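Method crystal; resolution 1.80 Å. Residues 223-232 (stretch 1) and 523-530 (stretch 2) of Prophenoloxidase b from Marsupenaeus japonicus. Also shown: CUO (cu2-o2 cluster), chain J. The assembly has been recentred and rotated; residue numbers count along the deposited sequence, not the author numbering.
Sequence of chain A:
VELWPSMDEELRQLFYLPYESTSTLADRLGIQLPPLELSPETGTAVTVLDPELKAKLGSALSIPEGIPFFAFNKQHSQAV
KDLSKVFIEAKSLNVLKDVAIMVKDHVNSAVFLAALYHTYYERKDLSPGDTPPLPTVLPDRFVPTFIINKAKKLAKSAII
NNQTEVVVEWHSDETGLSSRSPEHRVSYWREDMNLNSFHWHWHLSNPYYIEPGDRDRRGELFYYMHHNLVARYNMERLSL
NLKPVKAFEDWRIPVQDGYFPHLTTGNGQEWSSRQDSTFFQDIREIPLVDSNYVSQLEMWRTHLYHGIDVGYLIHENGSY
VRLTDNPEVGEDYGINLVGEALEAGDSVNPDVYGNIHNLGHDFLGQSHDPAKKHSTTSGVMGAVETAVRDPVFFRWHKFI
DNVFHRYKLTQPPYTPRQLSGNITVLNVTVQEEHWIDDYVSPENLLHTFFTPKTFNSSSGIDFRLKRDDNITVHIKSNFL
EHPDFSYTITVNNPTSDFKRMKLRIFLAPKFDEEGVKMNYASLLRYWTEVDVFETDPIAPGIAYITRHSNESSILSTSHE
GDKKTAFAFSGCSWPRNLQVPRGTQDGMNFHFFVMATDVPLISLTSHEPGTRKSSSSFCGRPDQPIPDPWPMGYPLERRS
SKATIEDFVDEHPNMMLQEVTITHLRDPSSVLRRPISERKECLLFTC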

# COMPACT_ATOMS: atom_id res chain seq x y z
N TYR A 223 5.61 -19.05 -32.38
CA TYR A 223 6.65 -19.17 -31.36
C TYR A 223 8.03 -18.83 -31.91
O TYR A 223 8.75 -18.02 -31.32
CB TYR A 223 6.68 -20.59 -30.78
CG TYR A 223 8.05 -21.02 -30.34
CD1 TYR A 223 8.65 -20.45 -29.21
CD2 TYR A 223 8.76 -22.01 -31.03
CE1 TYR A 223 9.93 -20.85 -28.80
CE2 TYR A 223 10.02 -22.40 -30.62
CZ TYR A 223 10.60 -21.83 -29.50
OH TYR A 223 11.86 -22.23 -29.09
N TYR A 224 8.41 -19.45 -33.03
CA TYR A 224 9.78 -19.41 -33.49
C TYR A 224 10.20 -18.03 -33.96
O TYR A 224 11.29 -17.56 -33.63
CB TYR A 224 10.00 -20.43 -34.61
CG TYR A 224 11.45 -20.62 -34.98
CD1 TYR A 224 12.37 -21.04 -34.03
CD2 TYR A 224 11.89 -20.39 -36.28
CE1 TYR A 224 13.72 -21.25 -34.37
CE2 TYR A 224 13.24 -20.59 -36.63
CZ TYR A 224 14.14 -21.02 -35.67
OH TYR A 224 15.47 -21.22 -36.01
N MET A 225 9.36 -17.36 -34.75
CA MET A 225 9.74 -16.05 -35.24
C MET A 225 9.86 -15.10 -34.04
O MET A 225 10.82 -14.34 -33.95
CB MET A 225 8.73 -15.52 -36.27
CG MET A 225 9.10 -14.13 -36.81
SD MET A 225 8.69 -12.75 -35.68
CE MET A 225 7.12 -12.22 -36.35
N HIS A 226 8.88 -15.13 -33.15
CA HIS A 226 8.92 -14.21 -32.01
C HIS A 226 10.04 -14.50 -31.04
O HIS A 226 10.59 -13.58 -30.43
CB HIS A 226 7.56 -14.11 -31.33
CG HIS A 226 6.53 -13.48 -32.20
ND1 HIS A 226 5.78 -14.18 -33.11
CD2 HIS A 226 6.18 -12.18 -32.33
CE1 HIS A 226 4.99 -13.35 -33.76
NE2 HIS A 226 5.22 -12.13 -33.31
N HIS A 227 10.40 -15.78 -30.90
CA HIS A 227 11.54 -16.15 -30.09
C HIS A 227 12.80 -15.50 -30.63
O HIS A 227 13.61 -14.96 -29.90
CB HIS A 227 11.75 -17.67 -30.08
CG HIS A 227 13.07 -18.05 -29.49
ND1 HIS A 227 13.34 -17.93 -28.14
CD2 HIS A 227 14.22 -18.47 -30.07
CE1 HIS A 227 14.59 -18.29 -27.92
NE2 HIS A 227 15.15 -18.62 -29.07
N ASN A 228 12.96 -15.56 -31.95
CA ASN A 228 14.12 -14.98 -32.60
C ASN A 228 14.11 -13.46 -32.52
O ASN A 228 15.15 -12.83 -32.33
CB ASN A 228 14.19 -15.47 -34.05
CG ASN A 228 14.88 -16.80 -34.16
OD1 ASN A 228 16.10 -16.84 -34.30
ND2 ASN A 228 14.12 -17.90 -34.06
N LEU A 229 12.92 -12.87 -32.64
CA LEU A 229 12.75 -11.43 -32.50
C LEU A 229 13.16 -10.95 -31.09
O LEU A 229 13.90 -9.97 -30.94
CB LEU A 229 11.29 -11.07 -32.82
CG LEU A 229 10.79 -9.63 -32.70
CD1 LEU A 229 11.71 -8.66 -33.44
CD2 LEU A 229 9.39 -9.59 -33.28
N VAL A 230 12.67 -11.63 -30.06
CA VAL A 230 13.05 -11.33 -28.67
C VAL A 230 14.55 -11.56 -28.41
O VAL A 230 15.22 -10.73 -27.78
CB VAL A 230 12.21 -12.16 -27.68
CG1 VAL A 230 12.75 -11.97 -26.24
CG2 VAL A 230 10.73 -11.73 -27.76
N ALA A 231 15.08 -12.68 -28.89
CA ALA A 231 16.50 -12.99 -28.68
C ALA A 231 17.39 -11.90 -29.29
O ALA A 231 18.33 -11.43 -28.65
CB ALA A 231 16.85 -14.35 -29.27
N ARG A 232 17.09 -11.50 -30.52
CA ARG A 232 17.91 -10.49 -31.19
C ARG A 232 17.78 -9.12 -30.52
O ARG A 232 18.74 -8.37 -30.44
CB ARG A 232 17.60 -10.43 -32.69
CG ARG A 232 18.30 -11.59 -33.45
CD ARG A 232 17.80 -11.75 -34.87
NE ARG A 232 18.55 -12.81 -35.54
CZ ARG A 232 19.65 -12.61 -36.25
NH1 ARG A 232 20.14 -11.39 -36.40
NH2 ARG A 232 20.26 -13.66 -36.82
N LEU A 523 21.60 -20.07 -22.23
CA LEU A 523 21.77 -19.82 -23.65
C LEU A 523 20.55 -20.23 -24.47
O LEU A 523 20.33 -19.67 -25.55
CB LEU A 523 23.03 -20.54 -24.18
CG LEU A 523 24.36 -19.94 -23.72
CD1 LEU A 523 25.54 -20.87 -24.12
CD2 LEU A 523 24.56 -18.58 -24.35
N LEU A 524 19.77 -21.19 -23.99
CA LEU A 524 18.53 -21.57 -24.68
C LEU A 524 17.62 -20.37 -24.95
O LEU A 524 16.88 -20.35 -25.94
CB LEU A 524 17.74 -22.59 -23.87
CG LEU A 524 18.32 -23.99 -23.69
CD1 LEU A 524 17.37 -24.84 -22.86
CD2 LEU A 524 18.58 -24.64 -25.05
N ARG A 525 17.68 -19.36 -24.10
CA ARG A 525 16.76 -18.23 -24.25
C ARG A 525 17.31 -17.24 -25.29
O ARG A 525 16.63 -16.28 -25.65
CB ARG A 525 16.54 -17.50 -22.92
CG ARG A 525 16.21 -18.43 -21.73
CD ARG A 525 15.00 -19.35 -21.99
NE ARG A 525 13.85 -18.66 -22.57
CZ ARG A 525 12.97 -17.95 -21.87
NH1 ARG A 525 13.12 -17.81 -20.55
NH2 ARG A 525 11.94 -17.36 -22.48
N TYR A 526 18.55 -17.48 -25.74
CA TYR A 526 19.24 -16.55 -26.64
C TYR A 526 19.46 -17.03 -28.08
O TYR A 526 19.57 -16.19 -28.97
CB TYR A 526 20.60 -16.13 -26.07
CG TYR A 526 20.55 -15.01 -25.04
CD1 TYR A 526 20.64 -13.68 -25.44
CD2 TYR A 526 20.42 -15.28 -23.68
CE1 TYR A 526 20.59 -12.64 -24.50
CE2 TYR A 526 20.37 -14.25 -22.74
CZ TYR A 526 20.46 -12.94 -23.16
OH TYR A 526 20.42 -11.92 -22.23
N TRP A 527 19.58 -18.33 -28.33
CA TRP A 527 19.97 -18.79 -29.68
C TRP A 527 19.08 -18.22 -30.78
O TRP A 527 17.86 -18.34 -30.71
CB TRP A 527 19.96 -20.31 -29.78
CG TRP A 527 20.98 -20.96 -28.90
CD1 TRP A 527 20.74 -21.74 -27.81
CD2 TRP A 527 22.40 -20.87 -29.04
NE1 TRP A 527 21.93 -22.16 -27.26
CE2 TRP A 527 22.96 -21.64 -27.99
CE3 TRP A 527 23.26 -20.24 -29.94
CZ2 TRP A 527 24.35 -21.78 -27.82
CZ3 TRP A 527 24.63 -20.36 -29.76
CH2 TRP A 527 25.16 -21.13 -28.71
N THR A 528 19.70 -17.62 -31.80
CA THR A 528 18.95 -17.11 -32.94
C THR A 528 19.51 -17.68 -34.24
O THR A 528 20.72 -17.91 -34.37
CB THR A 528 18.93 -15.55 -33.00
OG1 THR A 528 18.05 -15.12 -34.06
CG2 THR A 528 20.35 -14.98 -33.22
N GLU A 529 18.62 -17.92 -35.19
CA GLU A 529 19.02 -18.53 -36.45
C GLU A 529 19.93 -17.61 -37.26
O GLU A 529 19.63 -16.44 -37.46
CB GLU A 529 17.78 -18.92 -37.27
CG GLU A 529 18.11 -19.64 -38.60
CD GLU A 529 16.87 -20.19 -39.28
OE1 GLU A 529 15.97 -20.70 -38.56
OE2 GLU A 529 16.80 -20.11 -40.53
N VAL A 530 21.06 -18.16 -37.72
CA VAL A 530 21.97 -17.46 -38.61
C VAL A 530 21.74 -17.99 -40.02
O VAL A 530 21.61 -17.22 -40.98
CB VAL A 530 23.44 -17.73 -38.22
CG1 VAL A 530 24.41 -17.21 -39.30
CG2 VAL A 530 23.76 -17.10 -36.88
CU1 CUO J . 3.87 -10.47 -33.70
CU2 CUO J . 2.38 -10.00 -30.45
O1 CUO J . 2.41 -10.60 -32.34
O2 CUO J . 2.83 -9.00 -32.34
O HOH W 1 16.12 -19.80 -32.41

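Residues 223-232 lie wholly within a helix that extends beyond both ends of the stretch. Its i to i+4 ladder is regular, from His227 N to Tyr223 O at 2.8 Å through Arg232 N to Asn228 O at 3.0 Å. Stretch 2 is less uniform. Tyr526 N and Trp527 N both donate to Leu523 O, at 2.8 and 3.2 Å, which folds the chain into a turn; by Thr528 and Glu529 it is extended, with phi/psi of -126/145° and -66/130°. The backbones come close at two points: Ala231 CA lies 4.9 Å from Tyr526 CA, and Asn228 CA lies 5.3 Å from Thr528 CA.

The small side chain of Ala231 occupies the first of these approaches. Its CA-to-CB bond points toward stretch 2, and Ala231 CB rests 3.3 Å from Tyr526 O, a packing contact without a hydrogen bond. The side chains of Tyr526 and Trp527 start away from the helix, so these residues present mainly backbone to it.

Asn228 organises the second approach. Asn228 OD1 accepts from Thr528 OG1 at 2.6 Å and from Glu529 N at 2.9 Å, the latter with an N-H...O angle of 160°. Its amide nitrogen turns back to the helix: Asn228 ND2 donates to Tyr224 O at 2.9 Å and 176°, nearly linear, an arrangement that holds the carboxamide with OD1 directed at the strand. A water also joins the stretches, donating to Trp527 O at 2.8 Å and accepting a weak bond from Asn228 ND2 at 3.2 Å.

The Thr528 hydroxyl has a double role. While donating to Asn228, Thr528 OG1 accepts from Arg232 NE at 2.8 Å (137°). Arg232 NH2 reaches one residue further, to Glu529 O at 2.9 Å and 148°. That carbonyl lies at the guanidinium edge, near its plane, whereas Thr528 CG2 sits over one face, so the same group combines polar and nonpolar contacts.

Tyr224 OH donates to Glu529 OE1 at 2.7 Å, with the carboxylate oxygen at the ring edge, near its plane; Glu529 OE2 is satisfied elsewhere in the structure. His227 NE2 donates to Trp527 O at 3.2 Å, but the 134° angle makes this bond weak even though the acceptor lies near the ring plane.

His226 takes no part in the contact. Its NE2 binds CUO CU1 at 2.2 Å, so the helix that packs against stretch 2 also supplies a ligand to the copper cluster.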